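Local structure of endoglucanase (Thermotoga maritima, 1VHO) at residues K100-R111 with R145-D156. The protein is probably a metal-dependent aminopeptidase of the peptidase M42 family, binding two divalent metal cations per subunit, though it is named an endoglucanase. Sequence-based numbering, arbitrary orientation.
Sequences KVRIYTKNGIER and RGVRVGDIAVID. Unlike the reference sequence in segment 145-156: Gly146 (reference Asp). With SO4 (sulfate ion), chain E.
Arg102 and Asp156 cross roughly at a right angle in a salt bridge: the N-H of Arg102 NH1 comes in bent to Asp156 OD1 at 3.0 Å, on its anti side and tilted out of the carboxylate plane, the guanidinium and carboxylate planes 61° apart. Arg102 CG sits between its backbone N and carbonyl carbon (chi1 52°), and from there the chain runs extended past Val154, CG lying 3.7 Å from Val154 CG2, while Ile155 O lies over one guanidinium face. Arg102 NH2 goes on to a salt bridge with Asp18, which also hydrogen-bonds Tyr104 OH. A leucine in place of Arg102 would probably leave Asp156 OD1 without its main cationic mate and Asp18 short of a charge partner. Asp156 OD2 lies at a long salt-bridge distance, 3.9 Å, from Arg111 NE; a water links it to Lys100 NZ.

Behind these side chains, strand 100-105 lies between antiparallel 152-155 and its hairpin partner 108-113, the outermost strand. This antiparallel sheet is separate from the mixed eight-stranded one; the side chain of Ile155 is about 9 Å from that of Asp172, a predicted zinc ligand. Arg102 N donates to Val154 O at 2.9 Å and Val154 N returns the bond to Arg102 O. On the opposite face, Ile103 CG1 packs 3.7 Å from Ala153 CB.

Towards the turn at Thr105-Gly108, the partner becomes loop. Arg145 N donates to Glu110 OE2, met syn at 3.0 Å, and one water joins Glu110 OE2, Thr105 OG1, Asn107 ND2 and Gly146 O. Beyond it the Asn107 amide sits over one Arg145 guanidinium face, offset toward its rim and tilted 42°, OD1 near NH2 at too poor an angle for a hydrogen bond.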
loop_
_atom_site.group_PDB
_atom_site.type_symbol
_atom_site.label_atom_id
_atom_site.label_comp_id
_atom_site.label_asym_id
_atom_site.label_seq_id
_atom_site.Cartn_x
_atom_site.Cartn_y
_atom_site.Cartn_z
ATOM N N LYS A 100 -10.155 -12.913 -11.521
ATOM C CA LYS A 100 -11.316 -12.975 -10.624
ATOM C C LYS A 100 -11.516 -11.588 -9.986
ATOM O O LYS A 100 -10.578 -10.943 -9.455
ATOM C CB LYS A 100 -11.080 -13.997 -9.497
ATOM C CG LYS A 100 -11.306 -15.475 -9.946
ATOM C CD LYS A 100 -10.947 -16.463 -8.801
ATOM C CE LYS A 100 -11.811 -16.196 -7.585
ATOM N NZ LYS A 100 -11.578 -17.185 -6.472
ATOM N N VAL A 101 -12.776 -11.147 -9.974
ATOM C CA VAL A 101 -13.176 -9.909 -9.398
ATOM C C VAL A 101 -14.415 -10.085 -8.517
ATOM O O VAL A 101 -15.133 -11.073 -8.660
ATOM C CB VAL A 101 -13.518 -8.758 -10.382
ATOM C CG1 VAL A 101 -12.259 -8.268 -11.075
ATOM C CG2 VAL A 101 -14.587 -9.231 -11.405
ATOM N N ARG A 102 -14.521 -9.212 -7.527
ATOM C CA ARG A 102 -15.705 -9.216 -6.662
ATOM C C ARG A 102 -16.304 -7.810 -6.781
ATOM O O ARG A 102 -15.580 -6.828 -6.695
ATOM C CB ARG A 102 -15.497 -9.641 -5.226
ATOM C CG ARG A 102 -14.369 -8.897 -4.486
ATOM C CD ARG A 102 -14.043 -9.716 -3.214
ATOM N NE ARG A 102 -13.115 -9.035 -2.306
ATOM C CZ ARG A 102 -12.154 -9.725 -1.622
ATOM N NH1 ARG A 102 -12.006 -11.055 -1.784
ATOM N NH2 ARG A 102 -11.412 -9.091 -0.739
ATOM N N ILE A 103 -17.625 -7.762 -7.008
ATOM C CA ILE A 103 -18.257 -6.467 -7.260
ATOM C C ILE A 103 -19.295 -6.103 -6.219
ATOM O O ILE A 103 -20.157 -6.938 -5.892
ATOM C CB ILE A 103 -18.962 -6.535 -8.659
ATOM C CG1 ILE A 103 -18.032 -7.087 -9.721
ATOM C CG2 ILE A 103 -19.439 -5.102 -9.020
ATOM C CD1 ILE A 103 -18.603 -7.135 -11.152
ATOM N N TYR A 104 -19.169 -4.899 -5.668
ATOM C CA TYR A 104 -20.114 -4.448 -4.672
ATOM C C TYR A 104 -21.396 -3.994 -5.349
ATOM O O TYR A 104 -21.354 -3.076 -6.179
ATOM C CB TYR A 104 -19.535 -3.263 -3.850
ATOM C CG TYR A 104 -18.457 -3.814 -2.908
ATOM C CD1 TYR A 104 -17.132 -3.880 -3.284
ATOM C CD2 TYR A 104 -18.853 -4.264 -1.649
ATOM C CE1 TYR A 104 -16.176 -4.417 -2.428
ATOM C CE2 TYR A 104 -17.898 -4.751 -0.757
ATOM C CZ TYR A 104 -16.575 -4.848 -1.184
ATOM O OH TYR A 104 -15.663 -5.404 -0.309
ATOM N N THR A 105 -22.509 -4.617 -5.013
ATOM C CA THR A 105 -23.804 -4.216 -5.592
ATOM C C THR A 105 -24.758 -3.885 -4.450
ATOM O O THR A 105 -24.528 -4.110 -3.254
ATOM C CB THR A 105 -24.422 -5.349 -6.441
ATOM O OG1 THR A 105 -24.962 -6.402 -5.581
ATOM C CG2 THR A 105 -23.375 -5.956 -7.363
ATOM N N LYS A 106 -25.954 -3.408 -4.853
ATOM C CA LYS A 106 -26.981 -3.121 -3.843
ATOM C C LYS A 106 -27.399 -4.370 -3.106
ATOM O O LYS A 106 -27.963 -4.241 -2.008
ATOM C CB LYS A 106 -28.202 -2.463 -4.522
ATOM C CG LYS A 106 -29.019 -3.426 -5.370
ATOM C CD LYS A 106 -29.838 -2.666 -6.411
ATOM C CE LYS A 106 -31.212 -3.202 -6.692
ATOM N NZ LYS A 106 -31.347 -4.681 -6.536
ATOM N N ASN A 107 -27.215 -5.573 -3.656
ATOM C CA ASN A 107 -27.618 -6.804 -3.040
ATOM C C ASN A 107 -26.513 -7.535 -2.293
ATOM O O ASN A 107 -26.790 -8.582 -1.688
ATOM C CB ASN A 107 -28.136 -7.795 -4.127
ATOM C CG ASN A 107 -29.295 -7.176 -4.897
ATOM O OD1 ASN A 107 -30.303 -6.819 -4.293
ATOM N ND2 ASN A 107 -29.133 -7.024 -6.199
ATOM N N GLY A 108 -25.283 -7.037 -2.344
ATOM C CA GLY A 108 -24.194 -7.749 -1.622
ATOM C C GLY A 108 -23.009 -7.781 -2.607
ATOM O O GLY A 108 -22.930 -6.978 -3.531
ATOM N N ILE A 109 -22.153 -8.749 -2.492
ATOM C CA ILE A 109 -20.985 -8.860 -3.375
ATOM C C ILE A 109 -21.238 -9.908 -4.435
ATOM O O ILE A 109 -21.708 -10.996 -4.080
ATOM C CB ILE A 109 -19.788 -9.274 -2.466
ATOM C CG1 ILE A 109 -19.589 -8.124 -1.452
ATOM C CG2 ILE A 109 -18.535 -9.497 -3.287
ATOM C CD1 ILE A 109 -18.421 -8.387 -0.483
ATOM N N GLU A 110 -20.998 -9.593 -5.700
ATOM C CA GLU A 110 -21.151 -10.579 -6.772
ATOM C C GLU A 110 -19.729 -10.931 -7.234
ATOM O O GLU A 110 -18.851 -10.033 -7.262
ATOM C CB GLU A 110 -21.904 -9.981 -7.977
ATOM C CG GLU A 110 -23.333 -9.558 -7.642
ATOM C CD GLU A 110 -24.319 -10.691 -7.841
ATOM O OE1 GLU A 110 -23.903 -11.823 -8.209
ATOM O OE2 GLU A 110 -25.522 -10.459 -7.624
ATOM N N ARG A 111 -19.445 -12.165 -7.534
ATOM C CA ARG A 111 -18.134 -12.615 -7.958
ATOM C C ARG A 111 -18.106 -13.069 -9.402
ATOM O O ARG A 111 -19.049 -13.757 -9.836
ATOM C CB ARG A 111 -17.734 -13.805 -7.049
ATOM C CG ARG A 111 -17.412 -13.235 -5.647
ATOM C CD ARG A 111 -17.134 -14.371 -4.661
ATOM N NE ARG A 111 -16.898 -13.729 -3.353
ATOM C CZ ARG A 111 -17.877 -13.353 -2.542
ATOM N NH1 ARG A 111 -17.547 -12.764 -1.405
ATOM N NH2 ARG A 111 -19.164 -13.586 -2.830
ATOM N N ARG A 145 -27.765 -11.790 -9.183
ATOM C CA ARG A 145 -28.722 -10.732 -9.392
ATOM C C ARG A 145 -28.042 -9.609 -10.181
ATOM O O ARG A 145 -26.899 -9.764 -10.622
ATOM C CB ARG A 145 -29.293 -10.158 -8.105
ATOM C CG ARG A 145 -29.451 -11.032 -6.909
ATOM C CD ARG A 145 -30.765 -11.006 -6.220
ATOM N NE ARG A 145 -31.469 -9.747 -6.065
ATOM C CZ ARG A 145 -32.194 -9.488 -4.966
ATOM N NH1 ARG A 145 -32.254 -10.404 -4.000
ATOM N NH2 ARG A 145 -32.839 -8.344 -4.829
ATOM N N GLY A 146 -28.685 -8.454 -10.266
ATOM C CA GLY A 146 -28.104 -7.356 -11.005
ATOM C C GLY A 146 -26.707 -6.918 -10.561
ATOM O O GLY A 146 -25.989 -7.378 -9.682
ATOM N N VAL A 147 -26.194 -6.041 -11.385
ATOM C CA VAL A 147 -24.955 -5.300 -11.321
ATOM C C VAL A 147 -25.394 -3.983 -11.988
ATOM O O VAL A 147 -26.304 -4.101 -12.851
ATOM C CB VAL A 147 -23.771 -5.976 -11.958
ATOM C CG1 VAL A 147 -22.734 -4.991 -12.481
ATOM C CG2 VAL A 147 -23.054 -6.919 -10.977
ATOM N N ARG A 148 -25.002 -2.827 -11.510
ATOM C CA ARG A 148 -25.457 -1.586 -12.133
ATOM C C ARG A 148 -24.287 -0.663 -12.441
ATOM O O ARG A 148 -23.223 -0.741 -11.838
ATOM C CB ARG A 148 -26.366 -0.788 -11.186
ATOM C CG ARG A 148 -27.715 -1.372 -10.839
ATOM C CD ARG A 148 -27.977 -1.218 -9.350
ATOM N NE ARG A 148 -27.927 0.144 -8.848
ATOM C CZ ARG A 148 -27.271 0.566 -7.776
ATOM N NH1 ARG A 148 -26.542 -0.251 -7.025
ATOM N NH2 ARG A 148 -27.328 1.844 -7.402
ATOM N N VAL A 149 -24.578 0.299 -13.325
ATOM C CA VAL A 149 -23.579 1.301 -13.658
ATOM C C VAL A 149 -23.197 1.951 -12.330
ATOM O O VAL A 149 -24.105 2.219 -11.549
ATOM C CB VAL A 149 -24.138 2.313 -14.674
ATOM C CG1 VAL A 149 -23.286 3.572 -14.723
ATOM C CG2 VAL A 149 -24.136 1.658 -16.075
ATOM N N GLY A 150 -21.900 2.135 -12.049
ATOM C CA GLY A 150 -21.551 2.745 -10.758
ATOM C C GLY A 150 -21.089 1.716 -9.719
ATOM O O GLY A 150 -20.448 2.125 -8.733
ATOM N N ASP A 151 -21.334 0.432 -9.960
ATOM C CA ASP A 151 -20.901 -0.587 -8.977
ATOM C C ASP A 151 -19.370 -0.683 -9.061
ATOM O O ASP A 151 -18.815 -0.555 -10.143
ATOM C CB ASP A 151 -21.584 -1.930 -9.239
ATOM C CG ASP A 151 -23.040 -1.911 -8.709
ATOM O OD1 ASP A 151 -23.409 -1.058 -7.893
ATOM O OD2 ASP A 151 -23.806 -2.753 -9.150
ATOM N N ILE A 152 -18.740 -0.954 -7.915
ATOM C CA ILE A 152 -17.264 -0.984 -7.881
ATOM C C ILE A 152 -16.764 -2.424 -7.695
ATOM O O ILE A 152 -17.279 -3.147 -6.871
ATOM C CB ILE A 152 -16.783 -0.135 -6.706
ATOM C CG1 ILE A 152 -17.133 1.381 -6.916
ATOM C CG2 ILE A 152 -15.269 -0.281 -6.463
ATOM C CD1 ILE A 152 -16.454 1.972 -8.129
ATOM N N ALA A 153 -15.726 -2.773 -8.436
ATOM C CA ALA A 153 -15.144 -4.114 -8.340
ATOM C C ALA A 153 -13.691 -4.025 -7.892
ATOM O O ALA A 153 -13.042 -3.018 -8.141
ATOM C CB ALA A 153 -15.131 -4.741 -9.756
ATOM N N VAL A 154 -13.225 -5.042 -7.153
ATOM C CA VAL A 154 -11.816 -5.098 -6.796
ATOM C C VAL A 154 -11.370 -6.534 -7.153
ATOM O O VAL A 154 -12.215 -7.380 -7.453
ATOM C CB VAL A 154 -11.557 -4.831 -5.306
ATOM C CG1 VAL A 154 -11.931 -3.362 -4.951
ATOM C CG2 VAL A 154 -12.408 -5.791 -4.476
ATOM N N ILE A 155 -10.087 -6.806 -7.061
ATOM C CA ILE A 155 -9.585 -8.164 -7.314
ATOM C C ILE A 155 -10.076 -9.090 -6.213
ATOM O O ILE A 155 -10.097 -8.772 -5.020
ATOM C CB ILE A 155 -8.029 -8.106 -7.280
ATOM C CG1 ILE A 155 -7.538 -7.392 -8.531
ATOM C CG2 ILE A 155 -7.433 -9.512 -7.189
ATOM C CD1 ILE A 155 -7.877 -8.091 -9.798
ATOM N N ASP A 156 -10.559 -10.281 -6.608
ATOM C CA ASP A 156 -11.077 -11.231 -5.628
ATOM C C ASP A 156 -9.954 -12.243 -5.312
ATOM O O ASP A 156 -9.766 -13.159 -6.078
ATOM C CB ASP A 156 -12.299 -11.947 -6.178
ATOM C CG ASP A 156 -12.978 -12.911 -5.242
ATOM O OD1 ASP A 156 -12.704 -12.947 -4.014
ATOM O OD2 ASP A 156 -13.816 -13.718 -5.705
HETATM S S SO4 E . -31.778 -6.894 -8.637
HETATM O O1 SO4 E . -30.804 -7.746 -7.888
HETATM O O2 SO4 E . -31.103 -5.618 -9.045
HETATM O O3 SO4 E . -32.241 -7.643 -9.845
HETATM O O4 SO4 E . -32.943 -6.594 -7.745
HETATM O O HOH W 1 -13.798 -16.348 -4.991
HETATM O O HOH W 2 -9.134 -16.032 -5.814
HETATM O O HOH W 3 -14.372 -13.975 -8.378
HETATM O O HOH W 4 -26.318 -8.077 -7.193
HETATM O O HOH W 5 -14.416 -13.593 -2.228
#